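Local coordinates for phosphoglycerol transferase (Streptococcus pyogenes, PDB 5U9Z), which transfers glycerol phosphate, probably onto the rhamnose polysaccharide of the group A streptococcal cell wall, through a manganese-binding domain of the alkaline phosphatase superfamily, at residues A36-I41 with P261-F266; Y42-S47 with Y267-P272; T88-F93 with V108-S113; K303-I308 with V335-S340. All coordinates share one frame; numbering follows the deposited sequence.

Interaction 1: A36-I41 with P261-F266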
# COMPACT_ATOMS: atom_id res chain seq x y z
N ALA A 36 -5.08 -17.34 -3.74
CA ALA A 36 -4.17 -18.23 -3.02
C ALA A 36 -3.15 -18.90 -3.93
O ALA A 36 -2.21 -19.52 -3.42
CB ALA A 36 -4.97 -19.30 -2.28
N ASP A 37 -3.31 -18.80 -5.25
CA ASP A 37 -2.36 -19.39 -6.18
C ASP A 37 -1.21 -18.44 -6.54
O ASP A 37 -0.19 -18.90 -7.06
CB ASP A 37 -3.07 -19.83 -7.47
CG ASP A 37 -4.13 -20.91 -7.24
OD1 ASP A 37 -3.94 -21.76 -6.34
OD2 ASP A 37 -5.15 -20.90 -7.96
N GLN A 38 -1.36 -17.14 -6.29
CA GLN A 38 -0.31 -16.16 -6.51
C GLN A 38 0.45 -15.89 -5.21
O GLN A 38 -0.12 -15.93 -4.12
CB GLN A 38 -0.86 -14.83 -7.04
CG GLN A 38 -1.41 -14.87 -8.46
CD GLN A 38 -2.89 -15.19 -8.52
OE1 GLN A 38 -3.50 -15.55 -7.52
NE2 GLN A 38 -3.47 -15.05 -9.71
N THR A 39 1.74 -15.61 -5.35
CA THR A 39 2.53 -15.03 -4.28
C THR A 39 2.46 -13.51 -4.41
O THR A 39 2.78 -12.96 -5.47
CB THR A 39 3.98 -15.52 -4.34
OG1 THR A 39 4.04 -16.87 -3.86
CG2 THR A 39 4.89 -14.65 -3.50
N VAL A 40 2.02 -12.84 -3.35
CA VAL A 40 1.75 -11.41 -3.39
C VAL A 40 2.73 -10.69 -2.47
O VAL A 40 2.98 -11.13 -1.34
CB VAL A 40 0.29 -11.10 -2.98
CG1 VAL A 40 0.05 -9.61 -2.92
CG2 VAL A 40 -0.67 -11.76 -3.96
N ILE A 41 3.29 -9.59 -2.97
CA ILE A 41 4.26 -8.79 -2.23
C ILE A 41 3.70 -7.37 -2.13
O ILE A 41 3.60 -6.66 -3.14
CB ILE A 41 5.63 -8.78 -2.92
CG1 ILE A 41 6.14 -10.22 -3.10
CG2 ILE A 41 6.63 -7.96 -2.12
CD1 ILE A 41 7.34 -10.34 -4.01
N PRO A 261 3.54 -17.73 -10.13
CA PRO A 261 2.86 -16.44 -10.36
C PRO A 261 3.04 -15.49 -9.18
O PRO A 261 2.50 -15.73 -8.10
CB PRO A 261 1.39 -16.84 -10.57
CG PRO A 261 1.27 -18.20 -9.97
CD PRO A 261 2.59 -18.86 -10.17
N ILE A 262 3.80 -14.42 -9.39
CA ILE A 262 4.11 -13.44 -8.36
C ILE A 262 3.57 -12.09 -8.79
O ILE A 262 3.78 -11.67 -9.94
CB ILE A 262 5.63 -13.36 -8.10
CG1 ILE A 262 6.15 -14.71 -7.58
CG2 ILE A 262 5.94 -12.26 -7.08
CD1 ILE A 262 7.66 -14.83 -7.63
N THR A 263 2.87 -11.41 -7.88
CA THR A 263 2.34 -10.08 -8.13
C THR A 263 2.83 -9.13 -7.05
O THR A 263 2.82 -9.47 -5.86
CB THR A 263 0.81 -10.08 -8.17
OG1 THR A 263 0.35 -11.01 -9.16
CG2 THR A 263 0.28 -8.69 -8.52
N VAL A 264 3.26 -7.94 -7.46
CA VAL A 264 3.83 -6.94 -6.57
C VAL A 264 2.91 -5.72 -6.56
O VAL A 264 2.53 -5.22 -7.63
CB VAL A 264 5.26 -6.54 -6.99
CG1 VAL A 264 5.81 -5.44 -6.08
CG2 VAL A 264 6.17 -7.76 -6.97
N VAL A 265 2.57 -5.24 -5.37
CA VAL A 265 1.86 -3.99 -5.18
C VAL A 265 2.88 -3.00 -4.63
O VAL A 265 3.25 -3.06 -3.45
CB VAL A 265 0.65 -4.13 -4.25
CG1 VAL A 265 0.01 -2.78 -3.98
CG2 VAL A 265 -0.37 -5.09 -4.85
N PHE A 266 3.33 -2.09 -5.49
CA PHE A 266 4.39 -1.13 -5.18
C PHE A 266 3.79 0.27 -5.06
O PHE A 266 2.97 0.67 -5.89
CB PHE A 266 5.45 -1.15 -6.29
CG PHE A 266 6.68 -0.34 -6.00
CD1 PHE A 266 6.73 1.01 -6.33
CD2 PHE A 266 7.80 -0.93 -5.44
CE1 PHE A 266 7.87 1.75 -6.08
CE2 PHE A 266 8.94 -0.19 -5.19
CZ PHE A 266 8.98 1.15 -5.51

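Interaction 2: Y42-S47 with Y267-P272. With MN (manganese (II) ion), chain C.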
# COMPACT_ATOMS: atom_id res chain seq x y z
N TYR A 42 3.31 -6.97 -0.92
CA TYR A 42 2.95 -5.57 -0.65
C TYR A 42 4.23 -4.83 -0.28
O TYR A 42 4.85 -5.11 0.75
CB TYR A 42 1.91 -5.48 0.45
CG TYR A 42 0.49 -5.71 -0.01
CD1 TYR A 42 0.22 -6.36 -1.21
CD2 TYR A 42 -0.59 -5.28 0.75
CE1 TYR A 42 -1.07 -6.58 -1.64
CE2 TYR A 42 -1.89 -5.49 0.33
CZ TYR A 42 -2.13 -6.14 -0.86
OH TYR A 42 -3.41 -6.36 -1.29
N LEU A 43 4.63 -3.88 -1.13
CA LEU A 43 5.94 -3.24 -1.04
C LEU A 43 5.74 -1.74 -0.85
O LEU A 43 5.46 -1.01 -1.81
CB LEU A 43 6.75 -3.55 -2.30
CG LEU A 43 8.24 -3.19 -2.35
CD1 LEU A 43 8.98 -3.67 -1.12
CD2 LEU A 43 8.84 -3.80 -3.60
N LEU A 44 5.88 -1.29 0.40
CA LEU A 44 5.78 0.12 0.74
C LEU A 44 7.16 0.75 0.55
O LEU A 44 8.08 0.49 1.34
CB LEU A 44 5.28 0.29 2.18
CG LEU A 44 4.88 1.69 2.66
CD1 LEU A 44 4.08 1.58 3.95
CD2 LEU A 44 6.08 2.59 2.87
N SER A 45 7.31 1.56 -0.49
CA SER A 45 8.57 2.24 -0.78
C SER A 45 8.55 3.59 -0.07
O SER A 45 7.93 4.55 -0.54
CB SER A 45 8.76 2.40 -2.28
OG SER A 45 10.05 2.91 -2.59
N GLU A 46 9.25 3.67 1.06
CA GLU A 46 9.20 4.83 1.94
C GLU A 46 9.51 6.11 1.18
O GLU A 46 10.56 6.23 0.53
CB GLU A 46 10.19 4.64 3.09
CG GLU A 46 10.41 5.86 3.98
CD GLU A 46 9.13 6.35 4.61
OE1 GLU A 46 8.73 7.51 4.35
OE2 GLU A 46 8.51 5.58 5.37
N SER A 47 8.58 7.07 1.25
CA SER A 47 8.76 8.44 0.76
C SER A 47 9.00 8.51 -0.75
O SER A 47 9.53 9.51 -1.24
CB SER A 47 9.92 9.13 1.49
OG SER A 47 9.64 9.28 2.87
N TYR A 267 4.21 1.01 -4.03
CA TYR A 267 3.63 2.33 -3.81
C TYR A 267 4.47 3.10 -2.81
O TYR A 267 5.05 2.52 -1.88
CB TYR A 267 2.18 2.23 -3.32
CG TYR A 267 2.05 1.74 -1.90
CD1 TYR A 267 2.15 0.39 -1.60
CD2 TYR A 267 1.81 2.63 -0.85
CE1 TYR A 267 2.03 -0.07 -0.30
CE2 TYR A 267 1.68 2.18 0.45
CZ TYR A 267 1.79 0.83 0.72
OH TYR A 267 1.67 0.38 2.02
N GLY A 268 4.51 4.42 -2.99
CA GLY A 268 5.06 5.31 -1.98
C GLY A 268 3.97 5.69 -0.99
O GLY A 268 2.83 5.96 -1.37
N ASP A 269 4.33 5.68 0.29
CA ASP A 269 3.33 5.97 1.31
C ASP A 269 2.98 7.46 1.36
O ASP A 269 1.83 7.81 1.63
CB ASP A 269 3.79 5.47 2.68
CG ASP A 269 5.12 6.06 3.11
OD1 ASP A 269 5.88 6.51 2.24
OD2 ASP A 269 5.39 6.06 4.33
N HIS A 270 3.94 8.33 1.05
CA HIS A 270 3.72 9.77 1.11
C HIS A 270 4.91 10.47 0.48
O HIS A 270 5.99 9.90 0.35
CB HIS A 270 3.53 10.25 2.55
CG HIS A 270 4.64 9.83 3.46
ND1 HIS A 270 5.89 10.41 3.42
CD2 HIS A 270 4.69 8.88 4.43
CE1 HIS A 270 6.67 9.83 4.32
NE2 HIS A 270 5.96 8.90 4.94
N LEU A 271 4.71 11.74 0.11
CA LEU A 271 5.82 12.55 -0.36
C LEU A 271 6.83 12.76 0.77
O LEU A 271 6.46 12.78 1.95
CB LEU A 271 5.33 13.90 -0.86
CG LEU A 271 4.91 13.98 -2.33
CD1 LEU A 271 3.59 13.27 -2.57
CD2 LEU A 271 4.84 15.43 -2.77
N PRO A 272 8.11 12.94 0.45
CA PRO A 272 9.06 13.37 1.47
C PRO A 272 8.74 14.77 1.95
O PRO A 272 8.20 15.59 1.21
CB PRO A 272 10.41 13.32 0.74
CG PRO A 272 10.05 13.56 -0.69
CD PRO A 272 8.73 12.88 -0.89
MN MN C . 6.88 6.91 5.55
O HOH W 1 7.79 7.83 7.44

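Interaction 3: T88-F93 with V108-S113. With MN (manganese (II) ion), chain C.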
# COMPACT_ATOMS: atom_id res chain seq x y z
N THR A 88 3.55 6.67 7.70
CA THR A 88 3.82 5.38 7.05
C THR A 88 2.81 4.30 7.44
O THR A 88 2.12 3.74 6.58
CB THR A 88 5.24 4.94 7.41
OG1 THR A 88 6.14 6.05 7.26
CG2 THR A 88 5.69 3.77 6.53
N ALA A 89 2.72 3.99 8.73
CA ALA A 89 1.96 2.82 9.16
C ALA A 89 0.47 2.95 8.90
O ALA A 89 -0.24 1.94 8.89
CB ALA A 89 2.20 2.56 10.65
N ASN A 90 -0.04 4.17 8.69
CA ASN A 90 -1.46 4.35 8.41
C ASN A 90 -1.81 3.91 6.99
O ASN A 90 -2.87 3.31 6.77
CB ASN A 90 -1.86 5.80 8.64
CG ASN A 90 -1.84 6.19 10.10
OD1 ASN A 90 -2.10 5.36 10.97
ND2 ASN A 90 -1.53 7.45 10.38
N MSE A 91 -0.95 4.20 6.03
CA MSE A 91 -1.16 3.71 4.67
C MSE A 91 -1.02 2.19 4.68
O MSE A 91 -1.83 1.48 4.09
CB MSE A 91 -0.18 4.35 3.69
CG MSE A 91 -0.74 5.59 2.98
SE MSE A 91 -1.25 7.06 4.17
CE MSE A 91 0.52 7.49 4.87
N GLU A 92 0.00 1.71 5.39
CA GLU A 92 0.21 0.28 5.54
C GLU A 92 -1.05 -0.41 6.05
O GLU A 92 -1.50 -1.42 5.50
CB GLU A 92 1.39 0.04 6.49
CG GLU A 92 1.79 -1.41 6.68
CD GLU A 92 2.81 -1.57 7.78
OE1 GLU A 92 3.54 -0.59 8.06
OE2 GLU A 92 2.87 -2.66 8.39
N PHE A 93 -1.64 0.13 7.12
CA PHE A 93 -2.88 -0.43 7.67
C PHE A 93 -3.98 -0.49 6.61
O PHE A 93 -4.73 -1.47 6.54
CB PHE A 93 -3.34 0.41 8.86
CG PHE A 93 -4.73 0.08 9.34
CD1 PHE A 93 -5.85 0.63 8.73
CD2 PHE A 93 -4.92 -0.75 10.44
CE1 PHE A 93 -7.12 0.34 9.18
CE2 PHE A 93 -6.19 -1.05 10.89
CZ PHE A 93 -7.29 -0.50 10.27
N VAL A 108 -7.90 10.30 15.32
CA VAL A 108 -7.05 9.12 15.28
C VAL A 108 -5.71 9.50 14.65
O VAL A 108 -5.67 10.08 13.56
CB VAL A 108 -7.73 7.99 14.49
CG1 VAL A 108 -6.83 6.76 14.44
CG2 VAL A 108 -9.08 7.65 15.10
N SER A 109 -4.62 9.16 15.33
CA SER A 109 -3.27 9.46 14.85
C SER A 109 -2.62 8.25 14.19
O SER A 109 -2.22 8.32 13.02
CB SER A 109 -2.40 9.95 16.02
OG SER A 109 -1.06 10.16 15.60
N VAL A 110 -2.51 7.14 14.91
CA VAL A 110 -1.90 5.91 14.40
C VAL A 110 -2.93 4.79 14.50
O VAL A 110 -3.35 4.43 15.61
CB VAL A 110 -0.62 5.55 15.16
CG1 VAL A 110 0.01 4.29 14.58
CG2 VAL A 110 0.37 6.70 15.12
N LEU A 111 -3.32 4.24 13.36
CA LEU A 111 -4.37 3.22 13.34
C LEU A 111 -3.90 1.93 13.99
O LEU A 111 -4.68 1.24 14.65
CB LEU A 111 -4.82 2.97 11.90
CG LEU A 111 -5.58 4.14 11.27
CD1 LEU A 111 -5.49 4.09 9.75
CD2 LEU A 111 -7.02 4.14 11.71
N TYR A 112 -2.62 1.57 13.81
CA TYR A 112 -2.08 0.38 14.45
C TYR A 112 -2.14 0.45 15.97
O TYR A 112 -2.09 -0.60 16.63
CB TYR A 112 -0.63 0.16 14.01
CG TYR A 112 -0.44 -0.56 12.69
CD1 TYR A 112 -1.52 -1.11 12.00
CD2 TYR A 112 0.82 -0.71 12.13
CE1 TYR A 112 -1.35 -1.77 10.81
CE2 TYR A 112 1.01 -1.37 10.93
CZ TYR A 112 -0.08 -1.90 10.28
OH TYR A 112 0.08 -2.56 9.09
N SER A 113 -2.23 1.64 16.55
CA SER A 113 -2.24 1.79 18.01
C SER A 113 -3.62 2.07 18.58
O SER A 113 -3.85 1.78 19.76
CB SER A 113 -1.30 2.92 18.43
OG SER A 113 0.05 2.61 18.11
MN MN C . 6.88 6.91 5.55
O HOH W 2 -1.26 2.71 11.66
O HOH W 1 7.79 7.83 7.44

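Interaction 4: K303-I308 with V335-S340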
# COMPACT_ATOMS: atom_id res chain seq x y z
N LYS A 303 -5.30 -2.11 -16.08
CA LYS A 303 -6.59 -1.55 -15.73
C LYS A 303 -6.49 -0.04 -15.58
O LYS A 303 -5.45 0.50 -15.18
CB LYS A 303 -7.11 -2.18 -14.44
CG LYS A 303 -7.14 -3.70 -14.46
CD LYS A 303 -8.13 -4.24 -15.48
CE LYS A 303 -8.14 -5.76 -15.50
NZ LYS A 303 -9.20 -6.29 -16.41
N ASN A 304 -7.57 0.66 -15.92
CA ASN A 304 -7.61 2.11 -15.85
C ASN A 304 -7.97 2.53 -14.44
O ASN A 304 -9.15 2.50 -14.05
CB ASN A 304 -8.60 2.68 -16.87
CG ASN A 304 -8.57 4.19 -16.92
OD1 ASN A 304 -7.51 4.81 -16.83
ND2 ASN A 304 -9.75 4.80 -17.04
N HIS A 305 -6.97 2.93 -13.66
CA HIS A 305 -7.16 3.45 -12.30
C HIS A 305 -6.12 4.53 -12.06
O HIS A 305 -5.15 4.34 -11.31
CB HIS A 305 -7.06 2.34 -11.27
CG HIS A 305 -8.11 1.28 -11.42
ND1 HIS A 305 -9.45 1.53 -11.21
CD2 HIS A 305 -8.02 -0.02 -11.76
CE1 HIS A 305 -10.14 0.43 -11.42
NE2 HIS A 305 -9.29 -0.53 -11.76
N PRO A 306 -6.27 5.70 -12.69
CA PRO A 306 -5.25 6.75 -12.56
C PRO A 306 -5.16 7.35 -11.17
O PRO A 306 -4.10 7.86 -10.80
CB PRO A 306 -5.69 7.79 -13.60
CG PRO A 306 -7.15 7.58 -13.76
CD PRO A 306 -7.39 6.11 -13.56
N LEU A 307 -6.23 7.30 -10.37
CA LEU A 307 -6.20 7.84 -9.01
C LEU A 307 -7.02 6.94 -8.10
O LEU A 307 -8.22 6.77 -8.32
CB LEU A 307 -6.72 9.28 -8.98
CG LEU A 307 -6.83 9.93 -7.60
CD1 LEU A 307 -5.49 9.91 -6.88
CD2 LEU A 307 -7.35 11.35 -7.73
N ILE A 308 -6.38 6.37 -7.08
CA ILE A 308 -7.05 5.52 -6.10
C ILE A 308 -6.44 5.77 -4.73
O ILE A 308 -5.43 6.45 -4.58
CB ILE A 308 -6.97 4.02 -6.47
CG1 ILE A 308 -5.51 3.57 -6.56
CG2 ILE A 308 -7.69 3.77 -7.80
CD1 ILE A 308 -5.34 2.09 -6.82
N VAL A 335 -16.38 -0.00 -4.46
CA VAL A 335 -15.76 1.24 -3.99
C VAL A 335 -14.66 1.67 -4.96
O VAL A 335 -14.58 2.85 -5.34
CB VAL A 335 -15.21 1.05 -2.57
CG1 VAL A 335 -14.35 2.23 -2.15
CG2 VAL A 335 -16.36 0.85 -1.57
N LEU A 336 -13.80 0.74 -5.35
CA LEU A 336 -12.68 1.07 -6.23
C LEU A 336 -13.17 1.73 -7.52
O LEU A 336 -12.53 2.66 -8.02
CB LEU A 336 -11.89 -0.20 -6.55
CG LEU A 336 -10.92 -0.18 -7.74
CD1 LEU A 336 -9.74 0.75 -7.49
CD2 LEU A 336 -10.43 -1.59 -8.04
N ASN A 337 -14.29 1.26 -8.06
CA ASN A 337 -14.74 1.67 -9.38
C ASN A 337 -15.74 2.82 -9.36
O ASN A 337 -15.79 3.59 -10.33
CB ASN A 337 -15.38 0.48 -10.11
CG ASN A 337 -14.35 -0.54 -10.56
OD1 ASN A 337 -13.23 -0.20 -10.92
ND2 ASN A 337 -14.74 -1.82 -10.55
N LYS A 338 -16.53 2.98 -8.30
CA LYS A 338 -17.67 3.89 -8.32
C LYS A 338 -17.74 4.84 -7.13
O LYS A 338 -18.62 5.70 -7.11
CB LYS A 338 -18.98 3.10 -8.39
CG LYS A 338 -19.08 2.16 -9.57
CD LYS A 338 -20.35 1.32 -9.48
CE LYS A 338 -20.30 0.12 -10.41
NZ LYS A 338 -21.52 -0.72 -10.31
N ALA A 339 -16.86 4.70 -6.13
CA ALA A 339 -16.99 5.51 -4.93
C ALA A 339 -15.69 5.75 -4.18
O ALA A 339 -15.68 5.79 -2.95
CB ALA A 339 -18.00 4.85 -4.00
N SER A 340 -14.59 5.93 -4.90
CA SER A 340 -13.29 6.15 -4.29
C SER A 340 -12.94 7.64 -4.38
O SER A 340 -13.77 8.48 -4.72
CB SER A 340 -12.25 5.26 -4.98
OG SER A 340 -11.07 5.16 -4.20
O HOH W 3 -10.82 3.78 -10.44

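Interaction 1: A36-I41 with P261-F266
With CG1 of Ile41 anti to its carbonyl carbon (chi1 -56°) and the chain continuing extended through chi2, the terminal CD1 is carried across to the neighbouring strand. There it settles against two methyls, 3.9 Å from Ile262 CG2 and 4.1 Å from Val264 CG2. Ile262 presents that methyl because CG2 lies trans to the backbone N, while its other branch, CG1, packs on Thr39 CB at 4.0 Å. Thr39, Ile41, Ile262 and Val264 share one face of the sheet, where Phe251 of helix 228-256 meets Ile41, and Leu255 meets Ile262 and Val264. Val40 and Thr263 point to the other face, under Leu317 of helix 313-320.

Backbone bonds tie strands 39-45 and 262-268 together in parallel. Thr39 N donates to Pro261 O over 2.9 Å, and Thr39 O receives Thr263 N at the same length. Ile41 repeats the pattern: its N reaches Thr263 O, and its O takes Val265 N at 2.8 Å with an angle of 169° at the hydrogen. Alpha hydrogens add to this, as with Ile262 CA, 3.2 Å from Thr39 O. At the exposed end, Pro261 lays CG against Asp37 O, which accepts a hydrogen bond from Lys260.

The threonine hydroxyls are spent outside the pair, Thr39 OG1 on Gln198 N and Thr263 OG1 on Ser296. Cohesion between the strands therefore rests on backbone polarity, its carbonyls and amides satisfied in a buried setting, with Ile41, Ile262 and Val264 packing together on one face.

Interaction 2: Y42-S47 with Y267-P272
The manganese site sits just past the C-terminal ends of two neighbouring parallel strands, and this contact supplies three of its four protein ligands. Glu46 grips the ion with both carboxylate oxygens, OE1 at 2.3 Å and OE2 at 2.1 Å from the manganese. Its chain runs out with CG anti to the backbone N and then bends at chi2 (58°), which folds the carboxylate back to the metal. Asp269 binds through OD2, at 2.1 Å from the manganese, and His270 through NE2; a water and Thr88 OG1 complete the shell. The two carboxylate planes stand 80° apart, so the oxygens that crowd the ion approach it from differently turned groups.

A second shell sets these ligands. Asp269 OD1, the oxygen that does not bind the metal, accepts Ser47 N over 2.9 Å in a nearly straight bond of 171°, which, with the metal bond of OD2, fixes the rotation of the carboxylate. His270 ND1 donates to Leu271 O at 2.8 Å, with that oxygen close to the ring plane, and so steadies the imidazole with NE2 facing the ion.

Behind the site, Ser45 N bonds Tyr267 O at 2.8 Å, while the bond from Tyr267 N to Leu43 O is longer. Leu44 CA lies over one face of the Tyr267 ring, 4.2 Å from its centroid. CD2 of Leu44 packs against the Asp269 carboxylate, placing a methyl group beside that ligand.

Acidic and histidine ligands on loops that leave the C-terminal edge of a central sheet are characteristic of metal sites in the alkaline phosphatase superfamily.

Interaction 3: T88-F93 with V108-S113
Asn90 uses both ends of its side-chain amide on segment 108-113. Its OD1 accepts Leu111 N at 2.9 Å, almost straight at 171°, and ND2 gives a hydrogen to Ser109 O, also at 2.9 Å, in the plane of that carbonyl. A water completes the grip: it donates to Asn90 OD1 and accepts Tyr112 N, 2.8 Å from the latter. Leu111 and Tyr112, whose amides open helix 111-114 just after the N-cap residue Val110, thus find acceptors, one directly and one through the water. Ser113 N is served within the turn by Val110 O, and Glu114 OE2 takes both Ser109 N and Val110 N.

Glu92 is claimed mainly from outside. Arg147 forms a salt bridge with OE1 and Tyr151 a hydrogen bond with OE2, so the bond from Tyr112 OH to Glu92 OE2, 2.9 Å, is a weak addition, arriving with the carboxylate nearly perpendicular to the ring.

Apolar contacts fill the rest. Leu111 CB sits over one face of the Phe93 ring, 4.0 Å from its centroid, while Tyr112 CE1 meets that ring at its edge. Ala89 CB touches Tyr112 CD2 at 3.8 Å.

Thr88, whose OG1 binds manganese, begins the helix that carries Ala89, Asn90, Glu92 and Phe93; a hydroxyl ligand at a helix N-terminus beside the metal is typical of the alkaline phosphatase superfamily.

Interaction 4: K303-I308 with V335-S340
Leu336 lays its isobutyl group across one face of the His305 imidazole, and this is the close-packed part of the contact. CD1 stands 4.1 Å from the ring centroid and 24° off the ring normal, a CH-pi contact displaced from the middle of the ring. CG approaches His305 CE1 to 3.8 Å, and CD2 extends the cover along the side of CE1 and NE2. The same CD1 also meets Ile308 CG2 at 3.7 Å, so one methyl serves both the ring face and the aliphatic branch, which lie roughly at right angles as seen from it. Ile308 offers that branch because its CG2 lies anti to the carbonyl carbon, with CG1 held between N and C (chi1 60°).

These residues join the edge of the central sheet to what packs beside it: strand 307-309 is one of the two edge strands, paired with strand 75-80, and Leu336 belongs to helix 327-338, which also touches Ala316 of helix 313-320. Polar ends are dealt with around the ring. His305 NE2 bonds Glu319, and ND1 is 2.7 Å from a water that in turn donates to Leu336 O at 3.2 Å, giving a bridge between the segments that have no direct hydrogen bond.

Toward solvent the contact narrows to one atom: OD1 of the partly exposed Asn337 comes to the ring edge in its plane, 3.2 Å from His305 CE1, with amide and imidazole 16° from coplanar; the carbonyl oxygen would suit the slightly positive C-H there. The loose part is at the buried flank, where Ser340 OG gets no nearer than 4.5 Å to Ile308 CA and is bonded instead to Asp312.

How the interactions relate
Interactions 1 and 2 are successive lengths of the same strand pair, 39-45 with 262-268, their centres about 18 Å apart; Val265 O and Leu43 N, 2.8 Å apart, carry the ladder from one to the other. At its far end the pair delivers ligands to the manganese ion. Interaction 3 comes in from the side of helix 88-97, centred about 14 Å from interaction 2, and adds the remaining protein ligand, Thr88, and shares the metal-bound water. Interaction 4 lies at an edge of the same sheet, whose middle holds interactions 1 and 2; it is about 19 Å between centres from interaction 2, with nearest atoms about 8 Å away, so it takes no direct part in the metal site.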